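Protein TP_0956 (Treponema pallidum subsp. pallidum, PDB 3U64) serves as the helical, tetratricopeptide-repeat-like T-component of a TRAP transporter, a lipoprotein probably working through protein-protein contacts in solute uptake by the syphilis spirochaete. Local coordinates at residues A[53-59]-A[112-116]; A[66-70]-A[150-154]; A[87-91]-A[286-290]; A[237-241]-A[281-285]. All coordinates share one frame; numbering follows the deposited sequence.

Contact 1 (A[53-59]-A[112-116]); sequences KVYEALH and RGARY
Tyr116 reaches across to Glu56 and His59 in an all-helical fold of the tetratricopeptide-repeat clan, joining helix 96-124 to helix 41-61. The two short helical segments run roughly the same way, 35° apart, but their axes approach no closer than 13.0 Å, so side-chain ends rather than backbones make the contact. The tight part is the phenol end of Tyr116. Its OH donates to Glu56 OE2 at 2.4 Å, a very short hydrogen bond whose exact length deserves caution at this resolution. OE2 lies at the ring edge, near the ring plane, while the carboxylate is turned 79° against the ring. Glu56 gets there with CG trans to its backbone N (chi1 -158°) and an extended chain beyond, which also lays CG 3.2 Å from Tyr116 OH. Its other oxygen, OE1, takes a salt-bridged hydrogen bond from Lys53 NZ one turn earlier and bonds Tyr76 OH on helix 66-89; Lys53, Glu56 and Arg112 form a salt-bridge network.

The remainder is looser. His59 meets the Tyr116 ring obliquely, with centroids 5.2 Å apart, in neither a stack nor a T-shape. On the other flank, partly exposed Arg112 reaches Glu56 OE2 through CD and through a long salt bridge from NH1, its guanidinium turned so that no N-H aims at the oxygen. Glu38 of the second subunit is the stronger partner of both Arg112 and Lys53, so this flank belongs to the subunit interface. That Glu38 carboxylate probably offsets the like charges of Lys53 NZ and Arg112 NH1, 4.3 Å apart.

Contact 2 (A[66-70]-A[150-154]); sequences RGLSL and VDVGT
Arg66 and Asp151 form a salt bridge between the first turn of helix 66-89 and the residues leading into helix 152-166, and the arginine can be followed outward from CB. CB already points toward segment 150-154, and chi1 of -64° sets CG beside the backbone N. On its way the side chain touches Thr123 and Ala124 of helix 96-124, and it bends at chi3 (59°), which turns the guanidinium. NE gives its hydrogen to Ser120 OG on that same helix. At the tip, NH1 stands 3.6 Å from Asp151 OD1 and lies farther, 4.3 Å, from Val150 CG1, a loose contact. NH2 does the main work: it donates to Asp151 OD1 over 3.0 Å, a nearly straight bond at 164°. The oxygen lies almost in the guanidinium plane, at the edge of the group, and is met close to its own C-O direction. With NE and NH2 both engaged, rotation of the flat group is largely fixed. Asp151 is held in turn through OD2, by Tyr125 OH and the Thr148 amide, so the acid is well supplied with donors and is probably charged.

One turn after Arg66, Leu70 packs its methyls on the backbone of Gly153 and on Thr154. Its CD2 is 4.0 Å from Thr154 OG1 and 4.2 Å from Gly153 C, lying against a helix surface where Gly153 puts no side chain in the way. Thr154 OG1 also bonds Ser120, so helix 96-124 lines this junction of helices 66-89 and 152-166, while helix 41-61 packs on Leu68 and Ser69.

Contact 3 (A[87-91]-A[286-290]); sequences PAQYL and KRARW. With SO4 (sulfate ion), chain B.
Tyr90 lies against Trp290 where helix 66-89 gives out and meets helix 278-293, a surface contact between an early and a late helix of this tetratricopeptide-repeat-like fold. Tyr90 CD1 sits over one face of the indole, toward its rim, and is 3.6 Å from Trp290 CD1. The planes are inclined by 35° with centroids 4.7 Å apart, so the rings overlap obliquely and form no regular stack. Trp290 is brought under the tyrosine by its first torsion, with CG trans to the backbone N (chi1 -180°). The phenol runs on past the indole to the helix backbone, where its OH comes to 3.2 Å from Arg287 CA. Beside it, the carbonyl Gln89 O approaches Trp290 CZ2 at 3.8 Å, coming obliquely up to the benzene half of the indole.

Around this aromatic pair lie charged chains. Arg287 bends at chi2, bringing its guanidinium up to the side chain of Gln89, with the edge of the group near Tyr90 CE1. Lys286 crosses the phenol obliquely, its CE 4.1 Å from Tyr90 CE2.

Further out, His294 stacks on Trp290, while Tyr103 of helix 96-124 touches Gln89. Ala288 faces the other way, into helix 256-268. A sulfate, probably from the crystallisation liquor, rests beside Lys286 and Arg289, a small basic patch on the helix. Arg289 NH1 donates to its O1 at 2.6 Å, with an N-H...O angle of 145°.

Contact 4 (A[237-241]-A[281-285]); sequences HDPDH and VILSQ
Pro239 and Ser284 are where the two backbones come nearest, CA to CA 6.4 Å, as the lead-in to helix 240-250 passes the first half of helix 278-293. Segment 237-241 turns from loop into helix here, and Asp238 caps that turn: its OD1 accepts from Asp240 N at 2.9 Å, while OD2 accepts from His241 N. His241 ND1 donates to the same OD2 at 3.2 Å, and both donors approach from one face of the carboxylate.

Across the contact, Pro239 supplies the apolar surface. Its CG meets Val281 CG1 at 3.9 Å, and CD is equally far from Val281 CG2, so neighbouring ring atoms each meet one branch of the valine. The two side chains cross at about a right angle. Pro239 CB lies on Ser284 CB at 4.0 Å, and Ala266 of helix 256-268 packs on the proline as well.

Beside this patch, Ser284 OG donates to Asp240 OD1 at 2.7 Å, from 37° above the carboxylate plane. With OG beside its own backbone N (chi1 -70°), the hydroxyl faces the acid.

Two carboxylates thus gather at the beginning of one helix, where the helix dipole would favour their charged forms. The backbone amides and His241 satisfy Asp238, whereas Asp240 spends its OD1 on the neighbouring helix, so capping and interhelix bonding are divided between two acids separated by Pro239.

From the N terminus, helices 41-61, 66-89 and 96-124 follow one another, and contact 1 closes the first loop by joining the outer two. Contact 2 starts inside that loop, on the first turn of helix 66-89, and closes beyond it on helix 152-166, so contacts 1 and 2 cross. They also touch, notably through His59 and Ser69. Contact 3 leaves from the far end of helix 66-89, its centre about 30 Å from that of contact 2, and crosses both before reaching helix 278-293. Contact 4, between helices 240-250 and 278-293, nests within contact 3's long loop. Helix 66-89 thereby links the early helices to the C-terminal ones.

Contact 1 (A[53-59]-A[112-116])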
loop_
_atom_site.group_PDB
_atom_site.type_symbol
_atom_site.label_atom_id
_atom_site.label_comp_id
_atom_site.label_asym_id
_atom_site.label_seq_id
_atom_site.Cartn_x
_atom_site.Cartn_y
_atom_site.Cartn_z
ATOM N N LYS A 53 -10.440 3.583 -3.948
ATOM C CA LYS A 53 -10.310 4.603 -4.974
ATOM C C LYS A 53 -10.991 4.196 -6.279
ATOM O O LYS A 53 -11.666 5.010 -6.908
ATOM C CB LYS A 53 -8.846 4.972 -5.169
ATOM C CG LYS A 53 -8.272 5.774 -3.996
ATOM C CD LYS A 53 -8.653 7.228 -4.159
ATOM C CE LYS A 53 -9.278 7.791 -2.907
ATOM N NZ LYS A 53 -10.100 9.005 -3.248
ATOM N N VAL A 54 -10.847 2.933 -6.669
ATOM C CA VAL A 54 -11.509 2.449 -7.880
ATOM C C VAL A 54 -13.029 2.476 -7.757
ATOM O O VAL A 54 -13.723 2.942 -8.664
ATOM C CB VAL A 54 -11.029 1.045 -8.278
ATOM C CG1 VAL A 54 -11.920 0.469 -9.361
ATOM C CG2 VAL A 54 -9.572 1.113 -8.765
ATOM N N TYR A 55 -13.557 1.997 -6.636
ATOM C CA TYR A 55 -15.004 2.031 -6.456
ATOM C C TYR A 55 -15.480 3.465 -6.462
ATOM O O TYR A 55 -16.516 3.794 -7.035
ATOM C CB TYR A 55 -15.416 1.381 -5.140
ATOM C CG TYR A 55 -15.610 -0.109 -5.243
ATOM C CD1 TYR A 55 -14.530 -0.984 -5.133
ATOM C CD2 TYR A 55 -16.870 -0.648 -5.436
ATOM C CE1 TYR A 55 -14.709 -2.364 -5.220
ATOM C CE2 TYR A 55 -17.061 -2.026 -5.522
ATOM C CZ TYR A 55 -15.979 -2.876 -5.411
ATOM O OH TYR A 55 -16.175 -4.239 -5.495
ATOM N N GLU A 56 -14.709 4.321 -5.810
ATOM C CA GLU A 56 -15.075 5.705 -5.716
ATOM C C GLU A 56 -15.177 6.288 -7.116
ATOM O O GLU A 56 -16.134 6.996 -7.418
ATOM C CB GLU A 56 -14.060 6.463 -4.867
ATOM C CG GLU A 56 -14.566 7.741 -4.261
ATOM C CD GLU A 56 -13.561 8.320 -3.269
ATOM O OE1 GLU A 56 -12.484 7.711 -3.125
ATOM O OE2 GLU A 56 -13.837 9.363 -2.634
ATOM N N ALA A 57 -14.197 5.989 -7.971
ATOM C CA ALA A 57 -14.210 6.507 -9.338
ATOM C C ALA A 57 -15.393 5.937 -10.152
ATOM O O ALA A 57 -16.054 6.655 -10.905
ATOM C CB ALA A 57 -12.877 6.230 -10.041
ATOM N N LEU A 58 -15.661 4.647 -9.988
ATOM C CA LEU A 58 -16.797 4.032 -10.663
ATOM C C LEU A 58 -18.083 4.721 -10.244
ATOM O O LEU A 58 -18.955 4.996 -11.066
ATOM C CB LEU A 58 -16.872 2.544 -10.342
ATOM C CG LEU A 58 -15.785 1.722 -11.024
ATOM C CD1 LEU A 58 -15.946 0.237 -10.725
ATOM C CD2 LEU A 58 -15.835 1.982 -12.526
ATOM N N HIS A 59 -18.194 5.016 -8.957
ATOM C CA HIS A 59 -19.390 5.655 -8.455
ATOM C C HIS A 59 -19.614 7.031 -9.076
ATOM O O HIS A 59 -20.743 7.406 -9.378
ATOM C CB HIS A 59 -19.295 5.821 -6.945
ATOM C CG HIS A 59 -20.225 6.857 -6.400
ATOM N ND1 HIS A 59 -21.595 6.703 -6.412
ATOM C CD2 HIS A 59 -19.987 8.064 -5.835
ATOM C CE1 HIS A 59 -22.161 7.765 -5.869
ATOM N NE2 HIS A 59 -21.208 8.607 -5.509
ATOM N N ARG A 112 -17.732 10.541 4.932
ATOM C CA ARG A 112 -17.654 10.415 3.476
ATOM C C ARG A 112 -18.396 9.148 3.072
ATOM O O ARG A 112 -19.151 9.145 2.100
ATOM C CB ARG A 112 -16.196 10.370 2.990
ATOM C CG ARG A 112 -16.022 10.203 1.467
ATOM C CD ARG A 112 -14.587 9.827 1.084
ATOM N NE ARG A 112 -13.631 10.845 1.521
ATOM C CZ ARG A 112 -12.325 10.824 1.265
ATOM N NH1 ARG A 112 -11.790 9.840 0.562
ATOM N NH2 ARG A 112 -11.550 11.793 1.715
ATOM N N GLY A 113 -18.165 8.073 3.832
ATOM C CA GLY A 113 -18.835 6.805 3.611
ATOM C C GLY A 113 -20.340 6.940 3.750
ATOM O O GLY A 113 -21.095 6.479 2.890
ATOM N N ALA A 114 -20.792 7.600 4.813
ATOM C CA ALA A 114 -22.239 7.749 5.011
ATOM C C ALA A 114 -22.882 8.538 3.880
ATOM O O ALA A 114 -23.990 8.218 3.446
ATOM C CB ALA A 114 -22.552 8.391 6.337
ATOM N N ARG A 115 -22.177 9.565 3.404
ATOM C CA ARG A 115 -22.697 10.442 2.365
ATOM C C ARG A 115 -22.736 9.755 0.998
ATOM O O ARG A 115 -23.628 10.016 0.183
ATOM C CB ARG A 115 -21.871 11.732 2.285
ATOM C CG ARG A 115 -22.010 12.607 3.510
ATOM C CD ARG A 115 -21.175 13.884 3.436
ATOM N NE ARG A 115 -20.940 14.400 4.784
ATOM C CZ ARG A 115 -20.469 15.611 5.060
ATOM N NH1 ARG A 115 -20.187 16.455 4.073
ATOM N NH2 ARG A 115 -20.294 15.980 6.326
ATOM N N TYR A 116 -21.744 8.908 0.735
ATOM C CA TYR A 116 -21.760 8.085 -0.467
ATOM C C TYR A 116 -22.967 7.140 -0.467
ATOM O O TYR A 116 -23.655 7.018 -1.476
ATOM C CB TYR A 116 -20.462 7.285 -0.594
ATOM C CG TYR A 116 -19.324 8.056 -1.216
ATOM C CD1 TYR A 116 -19.561 9.075 -2.130
ATOM C CD2 TYR A 116 -18.011 7.752 -0.905
ATOM C CE1 TYR A 116 -18.503 9.785 -2.706
ATOM C CE2 TYR A 116 -16.956 8.446 -1.474
ATOM C CZ TYR A 116 -17.201 9.453 -2.368
ATOM O OH TYR A 116 -16.140 10.125 -2.921
#

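Contact 2 (A[66-70]-A[150-154])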
loop_
_atom_site.group_PDB
_atom_site.type_symbol
_atom_site.label_atom_id
_atom_site.label_comp_id
_atom_site.label_asym_id
_atom_site.label_seq_id
_atom_site.Cartn_x
_atom_site.Cartn_y
_atom_site.Cartn_z
ATOM N N ARG A 66 -27.227 2.639 -7.840
ATOM C CA ARG A 66 -27.453 2.569 -6.410
ATOM C C ARG A 66 -26.514 1.575 -5.737
ATOM O O ARG A 66 -25.992 1.846 -4.654
ATOM C CB ARG A 66 -28.901 2.213 -6.130
ATOM C CG ARG A 66 -29.887 3.282 -6.615
ATOM C CD ARG A 66 -31.253 2.975 -6.055
ATOM N NE ARG A 66 -31.225 2.953 -4.595
ATOM C CZ ARG A 66 -32.235 2.546 -3.832
ATOM N NH1 ARG A 66 -33.352 2.111 -4.399
ATOM N NH2 ARG A 66 -32.125 2.564 -2.504
ATOM N N GLY A 67 -26.296 0.433 -6.387
ATOM C CA GLY A 67 -25.379 -0.565 -5.879
ATOM C C GLY A 67 -23.967 -0.023 -5.657
ATOM O O GLY A 67 -23.316 -0.344 -4.648
ATOM N N LEU A 68 -23.492 0.797 -6.596
ATOM C CA LEU A 68 -22.143 1.362 -6.517
ATOM C C LEU A 68 -22.045 2.405 -5.411
ATOM O O LEU A 68 -21.053 2.451 -4.684
ATOM C CB LEU A 68 -21.707 1.971 -7.859
ATOM C CG LEU A 68 -20.853 1.066 -8.737
ATOM C CD1 LEU A 68 -20.506 1.763 -10.055
ATOM C CD2 LEU A 68 -19.600 0.688 -7.979
ATOM N N SER A 69 -23.064 3.257 -5.316
ATOM C CA SER A 69 -23.190 4.195 -4.204
ATOM C C SER A 69 -23.064 3.484 -2.877
ATOM O O SER A 69 -22.238 3.862 -2.044
ATOM C CB SER A 69 -24.526 4.944 -4.264
ATOM O OG SER A 69 -24.481 5.951 -5.266
ATOM N N LEU A 70 -23.881 2.451 -2.673
ATOM C CA LEU A 70 -23.848 1.690 -1.425
ATOM C C LEU A 70 -22.496 1.021 -1.210
ATOM O O LEU A 70 -21.917 1.105 -0.118
ATOM C CB LEU A 70 -24.966 0.640 -1.388
ATOM C CG LEU A 70 -25.065 -0.196 -0.097
ATOM C CD1 LEU A 70 -24.964 0.691 1.150
ATOM C CD2 LEU A 70 -26.339 -1.078 -0.037
ATOM N N VAL A 150 -36.200 -2.927 0.237
ATOM C CA VAL A 150 -35.114 -2.759 -0.716
ATOM C C VAL A 150 -34.107 -1.695 -0.237
ATOM O O VAL A 150 -32.936 -1.741 -0.612
ATOM C CB VAL A 150 -35.688 -2.430 -2.126
ATOM C CG1 VAL A 150 -34.665 -1.772 -3.012
ATOM C CG2 VAL A 150 -36.210 -3.699 -2.776
ATOM N N ASP A 151 -34.568 -0.768 0.611
ATOM C CA ASP A 151 -33.748 0.350 1.096
ATOM C C ASP A 151 -33.030 0.074 2.417
ATOM O O ASP A 151 -32.289 0.920 2.913
ATOM C CB ASP A 151 -34.602 1.609 1.261
ATOM C CG ASP A 151 -35.342 1.973 -0.003
ATOM O OD1 ASP A 151 -34.677 2.059 -1.051
ATOM O OD2 ASP A 151 -36.584 2.163 0.047
ATOM N N VAL A 152 -33.248 -1.107 2.980
ATOM C CA VAL A 152 -32.756 -1.411 4.312
ATOM C C VAL A 152 -31.232 -1.408 4.389
ATOM O O VAL A 152 -30.669 -0.808 5.291
ATOM C CB VAL A 152 -33.337 -2.724 4.841
ATOM C CG1 VAL A 152 -32.617 -3.135 6.116
ATOM C CG2 VAL A 152 -34.851 -2.557 5.082
ATOM N N GLY A 153 -30.566 -2.050 3.435
ATOM C CA GLY A 153 -29.115 -2.011 3.375
ATOM C C GLY A 153 -28.590 -0.588 3.452
ATOM O O GLY A 153 -27.655 -0.277 4.208
ATOM N N THR A 154 -29.219 0.297 2.692
ATOM C CA THR A 154 -28.750 1.675 2.584
ATOM C C THR A 154 -28.973 2.419 3.897
ATOM O O THR A 154 -28.079 3.117 4.388
ATOM C CB THR A 154 -29.430 2.406 1.387
ATOM O OG1 THR A 154 -29.283 1.603 0.211
ATOM C CG2 THR A 154 -28.800 3.780 1.137
#

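Contact 3 (A[87-91]-A[286-290])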
loop_
_atom_site.group_PDB
_atom_site.type_symbol
_atom_site.label_atom_id
_atom_site.label_comp_id
_atom_site.label_asym_id
_atom_site.label_seq_id
_atom_site.Cartn_x
_atom_site.Cartn_y
_atom_site.Cartn_z
ATOM N N PRO A 87 -6.742 0.680 14.963
ATOM C CA PRO A 87 -5.303 0.816 15.276
ATOM C C PRO A 87 -4.973 2.021 16.186
ATOM O O PRO A 87 -4.071 1.936 17.024
ATOM C CB PRO A 87 -4.658 1.030 13.896
ATOM C CG PRO A 87 -5.639 0.436 12.920
ATOM C CD PRO A 87 -7.000 0.710 13.509
ATOM N N ALA A 88 -5.672 3.137 15.997
ATOM C CA ALA A 88 -5.503 4.292 16.863
ATOM C C ALA A 88 -5.789 3.909 18.315
ATOM O O ALA A 88 -5.123 4.387 19.238
ATOM C CB ALA A 88 -6.427 5.418 16.434
ATOM N N GLN A 89 -6.784 3.049 18.512
ATOM C CA GLN A 89 -7.204 2.670 19.852
ATOM C C GLN A 89 -6.134 1.860 20.566
ATOM O O GLN A 89 -6.085 1.830 21.793
ATOM C CB GLN A 89 -8.482 1.864 19.798
ATOM C CG GLN A 89 -9.671 2.630 19.295
ATOM C CD GLN A 89 -10.963 2.009 19.767
ATOM O OE1 GLN A 89 -11.077 1.608 20.928
ATOM N NE2 GLN A 89 -11.940 1.907 18.870
ATOM N N TYR A 90 -5.272 1.206 19.795
ATOM C CA TYR A 90 -4.249 0.362 20.398
ATOM C C TYR A 90 -2.954 1.137 20.629
ATOM O O TYR A 90 -1.942 0.564 21.014
ATOM C CB TYR A 90 -4.003 -0.898 19.553
ATOM C CG TYR A 90 -5.233 -1.766 19.319
ATOM C CD1 TYR A 90 -6.353 -1.677 20.140
ATOM C CD2 TYR A 90 -5.273 -2.668 18.270
ATOM C CE1 TYR A 90 -7.483 -2.471 19.919
ATOM C CE2 TYR A 90 -6.386 -3.464 18.042
ATOM C CZ TYR A 90 -7.492 -3.367 18.865
ATOM O OH TYR A 90 -8.606 -4.170 18.624
ATOM N N LEU A 91 -2.989 2.444 20.389
ATOM C CA LEU A 91 -1.842 3.299 20.667
ATOM C C LEU A 91 -1.703 3.537 22.173
ATOM O O LEU A 91 -2.687 3.429 22.922
ATOM C CB LEU A 91 -1.970 4.646 19.958
ATOM C CG LEU A 91 -1.922 4.767 18.435
ATOM C CD1 LEU A 91 -2.267 6.202 18.081
ATOM C CD2 LEU A 91 -0.559 4.391 17.851
ATOM N N LYS A 286 -9.325 -9.667 18.125
ATOM C CA LYS A 286 -8.274 -8.736 18.546
ATOM C C LYS A 286 -8.832 -7.701 19.512
ATOM O O LYS A 286 -8.202 -7.379 20.515
ATOM C CB LYS A 286 -7.658 -7.996 17.358
ATOM C CG LYS A 286 -6.717 -8.809 16.517
ATOM C CD LYS A 286 -5.877 -7.903 15.627
ATOM C CE LYS A 286 -4.948 -7.012 16.455
ATOM N NZ LYS A 286 -4.047 -6.170 15.606
ATOM N N ARG A 287 -10.016 -7.175 19.199
ATOM C CA ARG A 287 -10.649 -6.189 20.066
ATOM C C ARG A 287 -11.040 -6.747 21.460
ATOM O O ARG A 287 -10.831 -6.093 22.474
ATOM C CB ARG A 287 -11.862 -5.579 19.372
ATOM C CG ARG A 287 -12.590 -4.579 20.235
ATOM C CD ARG A 287 -12.566 -3.191 19.634
ATOM N NE ARG A 287 -13.276 -2.253 20.499
ATOM C CZ ARG A 287 -12.681 -1.373 21.298
ATOM N NH1 ARG A 287 -11.356 -1.288 21.332
ATOM N NH2 ARG A 287 -13.415 -0.567 22.055
ATOM N N ALA A 288 -11.607 -7.953 21.500
ATOM C CA ALA A 288 -11.952 -8.615 22.757
ATOM C C ALA A 288 -10.705 -8.921 23.598
ATOM O O ALA A 288 -10.708 -8.744 24.807
ATOM C CB ALA A 288 -12.746 -9.908 22.482
ATOM N N ARG A 289 -9.641 -9.371 22.953
ATOM C CA ARG A 289 -8.368 -9.557 23.646
ATOM C C ARG A 289 -7.878 -8.255 24.296
ATOM O O ARG A 289 -7.409 -8.254 25.437
ATOM C CB ARG A 289 -7.313 -10.070 22.673
ATOM C CG ARG A 289 -6.758 -11.431 23.013
ATOM C CD ARG A 289 -6.068 -12.055 21.806
ATOM N NE ARG A 289 -6.905 -13.093 21.203
ATOM C CZ ARG A 289 -7.171 -13.204 19.900
ATOM N NH1 ARG A 289 -6.664 -12.341 19.027
ATOM N NH2 ARG A 289 -7.945 -14.190 19.468
ATOM N N TRP A 290 -7.987 -7.145 23.570
ATOM C CA TRP A 290 -7.577 -5.850 24.113
ATOM C C TRP A 290 -8.439 -5.433 25.313
ATOM O O TRP A 290 -7.927 -4.984 26.330
ATOM C CB TRP A 290 -7.658 -4.794 23.026
ATOM C CG TRP A 290 -7.258 -3.433 23.455
ATOM C CD1 TRP A 290 -5.993 -2.924 23.483
ATOM C CD2 TRP A 290 -8.126 -2.378 23.882
ATOM N NE1 TRP A 290 -6.018 -1.619 23.914
ATOM C CE2 TRP A 290 -7.316 -1.260 24.170
ATOM C CE3 TRP A 290 -9.510 -2.270 24.055
ATOM C CZ2 TRP A 290 -7.845 -0.047 24.625
ATOM C CZ3 TRP A 290 -10.036 -1.065 24.516
ATOM C CH2 TRP A 290 -9.205 0.031 24.791
HETATM S S SO4 B . -3.469 -10.020 19.375
HETATM O O1 SO4 B . -4.442 -11.082 19.607
HETATM O O2 SO4 B . -2.842 -10.224 18.069
HETATM O O3 SO4 B . -4.164 -8.737 19.404
HETATM O O4 SO4 B . -2.449 -10.039 20.421
#

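Contact 4 (A[237-241]-A[281-285])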
loop_
_atom_site.group_PDB
_atom_site.type_symbol
_atom_site.label_atom_id
_atom_site.label_comp_id
_atom_site.label_asym_id
_atom_site.label_seq_id
_atom_site.Cartn_x
_atom_site.Cartn_y
_atom_site.Cartn_z
ATOM N N HIS A 237 -21.496 -17.987 15.859
ATOM C CA HIS A 237 -20.143 -17.794 15.328
ATOM C C HIS A 237 -19.768 -16.319 15.318
ATOM O O HIS A 237 -18.700 -15.942 14.826
ATOM C CB HIS A 237 -20.041 -18.326 13.897
ATOM C CG HIS A 237 -20.085 -19.818 13.801
ATOM N ND1 HIS A 237 -21.167 -20.499 13.282
ATOM C CD2 HIS A 237 -19.181 -20.760 14.162
ATOM C CE1 HIS A 237 -20.924 -21.798 13.321
ATOM N NE2 HIS A 237 -19.728 -21.983 13.851
ATOM N N ASP A 238 -20.665 -15.481 15.832
ATOM C CA ASP A 238 -20.435 -14.049 15.835
ATOM C C ASP A 238 -19.873 -13.573 17.181
ATOM O O ASP A 238 -20.510 -13.752 18.216
ATOM C CB ASP A 238 -21.732 -13.304 15.528
ATOM C CG ASP A 238 -21.587 -11.804 15.729
ATOM O OD1 ASP A 238 -20.494 -11.273 15.408
ATOM O OD2 ASP A 238 -22.546 -11.162 16.223
ATOM N N PRO A 239 -18.676 -12.966 17.168
ATOM C CA PRO A 239 -18.058 -12.465 18.406
ATOM C C PRO A 239 -18.597 -11.100 18.799
ATOM O O PRO A 239 -18.538 -10.722 19.965
ATOM C CB PRO A 239 -16.571 -12.340 18.043
ATOM C CG PRO A 239 -16.424 -12.893 16.671
ATOM C CD PRO A 239 -17.764 -12.869 16.022
ATOM N N ASP A 240 -19.136 -10.380 17.823
ATOM C CA ASP A 240 -19.533 -8.986 18.016
ATOM C C ASP A 240 -20.652 -8.788 19.000
ATOM O O ASP A 240 -20.642 -7.816 19.745
ATOM C CB ASP A 240 -19.910 -8.339 16.686
ATOM C CG ASP A 240 -18.697 -7.971 15.880
ATOM O OD1 ASP A 240 -17.826 -7.258 16.428
ATOM O OD2 ASP A 240 -18.590 -8.422 14.726
ATOM N N HIS A 241 -21.632 -9.679 19.004
ATOM C CA HIS A 241 -22.712 -9.492 19.954
ATOM C C HIS A 241 -22.207 -9.713 21.375
ATOM O O HIS A 241 -22.643 -9.025 22.280
ATOM C CB HIS A 241 -23.970 -10.307 19.606
ATOM C CG HIS A 241 -23.855 -11.776 19.864
ATOM N ND1 HIS A 241 -23.174 -12.630 19.027
ATOM C CD2 HIS A 241 -24.393 -12.552 20.834
ATOM C CE1 HIS A 241 -23.269 -13.865 19.487
ATOM N NE2 HIS A 241 -24.001 -13.844 20.584
ATOM N N VAL A 281 -14.242 -11.629 12.105
ATOM C CA VAL A 281 -14.067 -12.388 13.343
ATOM C C VAL A 281 -12.670 -12.176 13.943
ATOM O O VAL A 281 -12.540 -11.901 15.143
ATOM C CB VAL A 281 -14.361 -13.895 13.110
ATOM C CG1 VAL A 281 -13.927 -14.745 14.317
ATOM C CG2 VAL A 281 -15.846 -14.089 12.792
ATOM N N ILE A 282 -11.637 -12.293 13.102
ATOM C CA ILE A 282 -10.254 -12.019 13.517
ATOM C C ILE A 282 -10.119 -10.626 14.099
ATOM O O ILE A 282 -9.454 -10.439 15.125
ATOM C CB ILE A 282 -9.227 -12.097 12.345
ATOM C CG1 ILE A 282 -9.241 -13.472 11.672
ATOM C CG2 ILE A 282 -7.803 -11.729 12.843
ATOM C CD1 ILE A 282 -8.953 -14.568 12.599
ATOM N N LEU A 283 -10.728 -9.643 13.426
ATOM C CA LEU A 283 -10.687 -8.253 13.899
ATOM C C LEU A 283 -11.370 -8.121 15.257
ATOM O O LEU A 283 -10.806 -7.568 16.196
ATOM C CB LEU A 283 -11.317 -7.283 12.880
ATOM C CG LEU A 283 -10.469 -6.935 11.651
ATOM C CD1 LEU A 283 -11.333 -6.409 10.508
ATOM C CD2 LEU A 283 -9.345 -5.945 11.991
ATOM N N SER A 284 -12.579 -8.661 15.360
ATOM C CA SER A 284 -13.318 -8.613 16.612
ATOM C C SER A 284 -12.594 -9.331 17.739
ATOM O O SER A 284 -12.621 -8.885 18.878
ATOM C CB SER A 284 -14.713 -9.190 16.437
ATOM O OG SER A 284 -15.484 -8.318 15.642
ATOM N N GLN A 285 -11.943 -10.442 17.443
ATOM C CA GLN A 285 -11.254 -11.135 18.521
ATOM C C GLN A 285 -10.031 -10.355 19.025
ATOM O O GLN A 285 -9.746 -10.373 20.218
ATOM C CB GLN A 285 -10.926 -12.578 18.135
ATOM C CG GLN A 285 -12.184 -13.397 17.891
ATOM C CD GLN A 285 -11.901 -14.876 17.737
ATOM O OE1 GLN A 285 -10.944 -15.272 17.075
ATOM N NE2 GLN A 285 -12.744 -15.704 18.344
#